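Local coordinates for DUF192 domain-containing protein (Novosphingobium aromaticivorans, PDB 3M7A) that is of unknown function but belongs to the DUF192 (COG1430) family and is probably exported, its natural precursor having a predicted signal peptide, at residues A[120-123]-A[124-128]; A[130-133]-A[134-138]. One frame throughout, in Å; residues are numbered along the deposited sequence. Where two conformers were deposited one is given.

Interaction 1: A[120-123]-A[124-128]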
ATOM      1  N   LEU A 120      -1.543   1.430   1.750  1.00  4.33           N
ATOM      2  CA  LEU A 120      -0.450   0.750   1.083  1.00  4.34           C
ATOM      3  C   LEU A 120      -0.988  -0.589   0.594  1.00  3.87           C
ATOM      4  O   LEU A 120      -1.497  -1.401   1.387  1.00  4.95           O
ATOM      5  CB  LEU A 120       0.720   0.548   2.040  1.00  4.50           C
ATOM      6  CG  LEU A 120       1.863  -0.267   1.458  1.00  5.70           C
ATOM      7  CD1 LEU A 120       2.579   0.470   0.298  1.00  7.39           C
ATOM      8  CD2 LEU A 120       2.889  -0.599   2.551  1.00  7.88           C
ATOM      9  N   GLU A 121      -0.896  -0.810  -0.712  1.00  4.16           N
ATOM     10  CA  GLU A 121      -1.237  -2.107  -1.305  1.00  4.42           C
ATOM     11  C   GLU A 121       0.024  -2.879  -1.690  1.00  3.61           C
ATOM     12  O   GLU A 121       0.912  -2.329  -2.322  1.00  4.45           O
ATOM     13  CB  GLU A 121      -2.111  -1.933  -2.561  1.00  5.11           C
ATOM     14  CG  GLU A 121      -3.489  -1.388  -2.247  1.00  4.95           C
ATOM     15  CD  GLU A 121      -4.391  -1.172  -3.434  1.00  6.16           C
ATOM     16  OE1 GLU A 121      -3.955  -1.271  -4.581  1.00  6.83           O
ATOM     17  OE2 GLU A 121      -5.573  -0.864  -3.182  1.00  8.15           O
ATOM     18  N   ILE A 122       0.070  -4.131  -1.258  1.00  4.25           N
ATOM     19  CA  ILE A 122       1.157  -5.053  -1.550  1.00  4.66           C
ATOM     20  C   ILE A 122       0.536  -6.395  -1.954  1.00  5.14           C
ATOM     21  O   ILE A 122      -0.667  -6.601  -1.871  1.00  4.86           O
ATOM     22  CB  ILE A 122       2.095  -5.215  -0.337  1.00  5.20           C
ATOM     23  CG1 ILE A 122       1.401  -5.872   0.864  1.00  5.56           C
ATOM     24  CG2 ILE A 122       2.710  -3.852   0.021  1.00  6.23           C
ATOM     25  CD1 ILE A 122       2.346  -6.094   2.056  1.00  7.01           C
ATOM     26  N   ASN A 123       1.363  -7.321  -2.400  1.00  5.31           N
ATOM     27  CA  ASN A 123       0.857  -8.599  -2.859  1.00  5.01           C
ATOM     28  C   ASN A 123       0.039  -9.335  -1.799  1.00  5.07           C
ATOM     29  O   ASN A 123       0.355  -9.320  -0.602  1.00  5.80           O
ATOM     30  CB  ASN A 123       2.026  -9.494  -3.284  1.00  5.61           C
ATOM     31  CG  ASN A 123       2.509  -9.230  -4.670  1.00  6.20           C
ATOM     32  OD1 ASN A 123       1.715  -9.072  -5.584  1.00  8.05           O
ATOM     33  ND2 ASN A 123       3.827  -9.246  -4.845  1.00 10.50           N
ATOM     34  N   GLY A 124      -0.984 -10.018  -2.267  1.00  4.88           N
ATOM     35  CA  GLY A 124      -1.853 -10.757  -1.400  1.00  5.32           C
ATOM     36  C   GLY A 124      -1.092 -11.736  -0.548  1.00  4.76           C
ATOM     37  O   GLY A 124      -0.260 -12.497  -1.057  1.00  5.61           O
ATOM     38  N   GLY A 125      -1.415 -11.751   0.741  1.00  4.79           N
ATOM     39  CA  GLY A 125      -0.800 -12.654   1.706  1.00  4.42           C
ATOM     40  C   GLY A 125       0.531 -12.206   2.260  1.00  4.80           C
ATOM     41  O   GLY A 125       1.064 -12.813   3.189  1.00  5.83           O
ATOM     42  N   LEU A 126       1.104 -11.152   1.689  1.00  5.01           N
ATOM     43  CA  LEU A 126       2.436 -10.744   2.052  1.00  5.24           C
ATOM     44  C   LEU A 126       2.502 -10.144   3.450  1.00  5.37           C
ATOM     45  O   LEU A 126       3.505 -10.290   4.140  1.00  5.62           O
ATOM     46  CB  LEU A 126       3.061  -9.814   0.962  1.00  5.99           C
ATOM     47  CG  LEU A 126       4.535  -9.443   1.107  1.00  6.79           C
ATOM     48  CD1 LEU A 126       5.437 -10.690   1.137  1.00  6.95           C
ATOM     49  CD2 LEU A 126       4.944  -8.529  -0.046  1.00  7.02           C
ATOM     50  N   ALA A 127       1.456  -9.428   3.863  1.00  5.71           N
ATOM     51  CA  ALA A 127       1.502  -8.803   5.195  1.00  5.45           C
ATOM     52  C   ALA A 127       1.711  -9.868   6.263  1.00  5.51           C
ATOM     53  O   ALA A 127       2.542  -9.690   7.156  1.00  6.37           O
ATOM     54  CB  ALA A 127       0.267  -7.969   5.486  1.00  6.79           C
ATOM     55  N   ALA A 128       0.963 -10.965   6.182  1.00  5.28           N
ATOM     56  CA  ALA A 128       1.101 -12.012   7.186  1.00  4.71           C
ATOM     57  C   ALA A 128       2.430 -12.742   7.071  1.00  5.76           C
ATOM     58  O   ALA A 128       3.032 -13.129   8.079  1.00  6.70           O
ATOM     59  CB  ALA A 128      -0.093 -13.011   7.133  1.00  6.41           C
TER
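Leu126 meets the tip of Ile122 where a two-glycine turn joins a strand to a helix, and its side chain is the one to trace. Its CB lies 3.2 Å from Asn123 O and 3.9 Å from Ile122 CD1, so the first carbon already touches both the turn's carbonyl and the strand's apolar tip. CB does the reaching toward the strand; with CG anti to the backbone N (chi1 -172°), the rest of the side chain then turns across the Ile122 tip and leads off past it. On the way CG and CD2 each pass the same methyl, Leu126 CD2 at 4.1 Å from Ile122 CD1. The two side chains cross at about a right angle, and Ile122 meets residues 124-128 through CD1. That methyl also reaches the start of the helix: Ile122 CD1 is 3.9 Å from Ala127 N and 4.4 Å from Ala127 CB.

The backbone closes the corner with a type II beta turn from Asn123 to Leu126, in which Leu126 N donates to Asn123 O over 3.0 Å. Gly124 and Gly125 are its central residues; Gly125, with its positive phi, holds the N-cap position. Asn123 points its amide elsewhere: ND2 is hydrogen-bonded to Leu57 O and Asp59 OD1, which ties the strand end to the loop before strand 61-66.

Asp85, on strand 84-89, takes Gly125 N on OD1 and Ala127 N on OD2, so one carboxylate serves two amides at the opening of the helix; its negative charge probably suits that helix end. Phe36 of strand 32-41 packs against both Ile122 and Leu126. Strand 118-123 itself runs between strands 61-66 and 84-89, antiparallel to each, and helix 126-130 follows the turn at its end.

Interaction 2: A[130-133]-A[134-138]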
ATOM      1  N   LEU A 130       5.189 -11.461   6.250  1.00  5.58           N
ATOM      2  CA  LEU A 130       6.175 -10.513   6.786  1.00  5.87           C
ATOM      3  C   LEU A 130       6.011 -10.188   8.251  1.00  7.11           C
ATOM      4  O   LEU A 130       6.975  -9.749   8.899  1.00  9.00           O
ATOM      5  CB  LEU A 130       6.158  -9.216   5.968  1.00  6.72           C
ATOM      6  CG  LEU A 130       6.620  -9.339   4.513  1.00  6.61           C
ATOM      7  CD1 LEU A 130       6.486  -7.985   3.809  1.00  7.47           C
ATOM      8  CD2 LEU A 130       8.028  -9.894   4.388  1.00  8.87           C
ATOM      9  N   GLY A 131       4.812 -10.376   8.767  1.00  6.42           N
ATOM     10  CA  GLY A 131       4.501  -9.997  10.120  1.00  8.08           C
ATOM     11  C   GLY A 131       4.012  -8.580  10.321  1.00  7.47           C
ATOM     12  O   GLY A 131       4.027  -8.106  11.458  1.00  8.77           O
ATOM     13  N   ILE A 132       3.581  -7.918   9.253  1.00  7.35           N
ATOM     14  CA  ILE A 132       3.030  -6.566   9.352  1.00  8.63           C
ATOM     15  C   ILE A 132       1.696  -6.644  10.092  1.00  9.26           C
ATOM     16  O   ILE A 132       0.860  -7.512   9.800  1.00 12.10           O
ATOM     17  CB  ILE A 132       2.898  -5.931   7.951  1.00  8.55           C
ATOM     18  CG1 ILE A 132       4.282  -5.679   7.333  1.00  7.27           C
ATOM     19  CG2 ILE A 132       2.084  -4.631   8.025  1.00  9.46           C
ATOM     20  CD1 ILE A 132       4.273  -5.269   5.874  1.00  9.43           C
ATOM     21  N   LYS A 133       1.515  -5.759  11.072  1.00  9.81           N
ATOM     22  CA  LYS A 133       0.348  -5.797  11.961  0.50 10.43           C
ATOM     23  C   LYS A 133      -0.209  -4.405  12.236  1.00  8.62           C
ATOM     24  O   LYS A 133       0.515  -3.431  12.160  1.00  8.52           O
ATOM     25  CB  LYS A 133       0.729  -6.471  13.283  0.50 12.86           C
ATOM     26  CG  LYS A 133       0.930  -7.984  13.130  0.50 16.17           C
ATOM     27  CD  LYS A 133       1.462  -8.665  14.358  0.50 21.64           C
ATOM     28  CE  LYS A 133       1.614 -10.156  14.091  0.50 23.20           C
ATOM     29  NZ  LYS A 133       0.352 -10.785  13.633  0.50 21.82           N
ATOM     30  N   PRO A 134      -1.496  -4.331  12.599  1.00  8.64           N
ATOM     31  CA  PRO A 134      -2.029  -3.072  13.084  1.00  7.56           C
ATOM     32  C   PRO A 134      -1.155  -2.515  14.194  1.00  9.07           C
ATOM     33  O   PRO A 134      -0.661  -3.258  15.060  1.00 12.50           O
ATOM     34  CB  PRO A 134      -3.430  -3.447  13.570  1.00  9.00           C
ATOM     35  CG  PRO A 134      -3.824  -4.620  12.690  1.00  9.30           C
ATOM     36  CD  PRO A 134      -2.532  -5.392  12.551  1.00  9.14           C
ATOM     37  N   GLY A 135      -0.955  -1.198  14.168  1.00  8.44           N
ATOM     38  CA  GLY A 135      -0.036  -0.515  15.060  1.00 10.15           C
ATOM     39  C   GLY A 135       1.338  -0.205  14.484  1.00  8.96           C
ATOM     40  O   GLY A 135       2.036   0.693  14.981  1.00 12.70           O
ATOM     41  N   ASP A 136       1.746  -0.909  13.437  1.00  8.49           N
ATOM     42  CA  ASP A 136       3.056  -0.672  12.844  1.00  7.81           C
ATOM     43  C   ASP A 136       3.087   0.708  12.200  1.00  6.45           C
ATOM     44  O   ASP A 136       2.074   1.248  11.757  1.00  6.96           O
ATOM     45  CB  ASP A 136       3.367  -1.719  11.785  1.00  8.23           C
ATOM     46  CG  ASP A 136       3.657  -3.079  12.376  1.00 12.51           C
ATOM     47  OD1 ASP A 136       3.675  -3.235  13.626  1.00 15.30           O
ATOM     48  OD2 ASP A 136       3.839  -3.988  11.565  1.00 13.42           O
ATOM     49  N   LYS A 137       4.277   1.296  12.206  1.00  6.95           N
ATOM     50  CA  LYS A 137       4.484   2.665  11.724  1.00  7.57           C
ATOM     51  C   LYS A 137       4.831   2.600  10.240  1.00  7.14           C
ATOM     52  O   LYS A 137       5.785   1.922   9.809  1.00  7.35           O
ATOM     53  CB  LYS A 137       5.599   3.362  12.514  1.00  9.04           C
ATOM     54  CG  LYS A 137       5.718   4.871  12.270  1.00 12.58           C
ATOM     55  CD  LYS A 137       4.707   5.649  13.159  1.00 15.81           C
ATOM     56  CE  LYS A 137       4.999   7.128  13.274  1.00 20.55           C
ATOM     57  NZ  LYS A 137       3.953   7.836  14.097  1.00 20.39           N
ATOM     58  N   VAL A 138       4.094   3.363   9.447  1.00  7.85           N
ATOM     59  CA  VAL A 138       4.325   3.474   8.001  1.00  7.29           C
ATOM     60  C   VAL A 138       4.867   4.859   7.699  1.00  7.16           C
ATOM     61  O   VAL A 138       4.307   5.853   8.175  1.00  9.79           O
ATOM     62  CB  VAL A 138       3.018   3.213   7.213  1.00  8.11           C
ATOM     63  CG1 VAL A 138       3.261   3.264   5.699  1.00  8.10           C
ATOM     64  CG2 VAL A 138       2.364   1.884   7.664  1.00  7.92           C
TER
HETATM   65  O   HOH W   1       5.254  -6.086  12.900  1.00 11.55           O
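The carboxylate of Asp136 turns one face to the backbone of Lys133. Lys133 O lies almost squarely over the carboxylate carbon, 3.2 Å from Asp136 CG, with no bond between them. Lys133 N comes down on the same face and donates to Asp136 OD2 over 3.0 Å, a nearly straight bond (166°) that meets the oxygen from well above the carboxylate plane, 62° out of it. Ile132 CG2 borders this side too, at 4.0 Å from Asp136 OD2. A water approaches OD2 from the other side of the carboxylate plane, and nearer to that plane than Lys133 N is, donating to Asp136 OD2 at 2.9 Å and to Gly131 O at 2.8 Å. OD2 is therefore gripped by two donors that differ in direction, which should hold the carboxylate's rotation.

CG of Asp136 sits beside its own backbone N (chi1 -72°), and this brings the group back over the turn. Asp136 N in turn donates to Lys133 O over 3.1 Å, so one aspartate holds both ends of the lysine's peptide backbone. That second bond closes a type II beta turn whose middle residues, Pro134 and Gly135, are the classic pair for its two corners.

Just before the turn, Gly131 is the C-prime residue of a Schellman motif ending helix 126-130. Ile132 packs on His34 and Phe36 of strand 32-41, and Val27 of strand 21-29 touches both Ile132 and Asp136. Backbone bonds from Gly135 and Asp136 to Val95 fix the turn beside strand 95-102, before strand 137-139 runs antiparallel to strand 21-29.

Overall arrangement
Interactions 1 and 2 stand in series at the two ends of helix 126-130, and each brings in a type II turn: residues 123-126 lead from strand into helix, residues 133-136 from the post-helix loop towards the last strand. They meet through the Schellman bond, Ile132 N to Ala127 O at 2.9 Å. Interaction 1 lies deeper, its centre about 8 Å from the centre of the chain, against about 12 Å for that of interaction 2, and joins apolar packing to its turn. Interaction 2, with Lys133 and Pro134 exposed, relies on a carboxylate, backbone amides and water. Phe36 of strand 32-41 is common ground, touching Ile122, Leu126 and Ile132, so both sit against the same sheet.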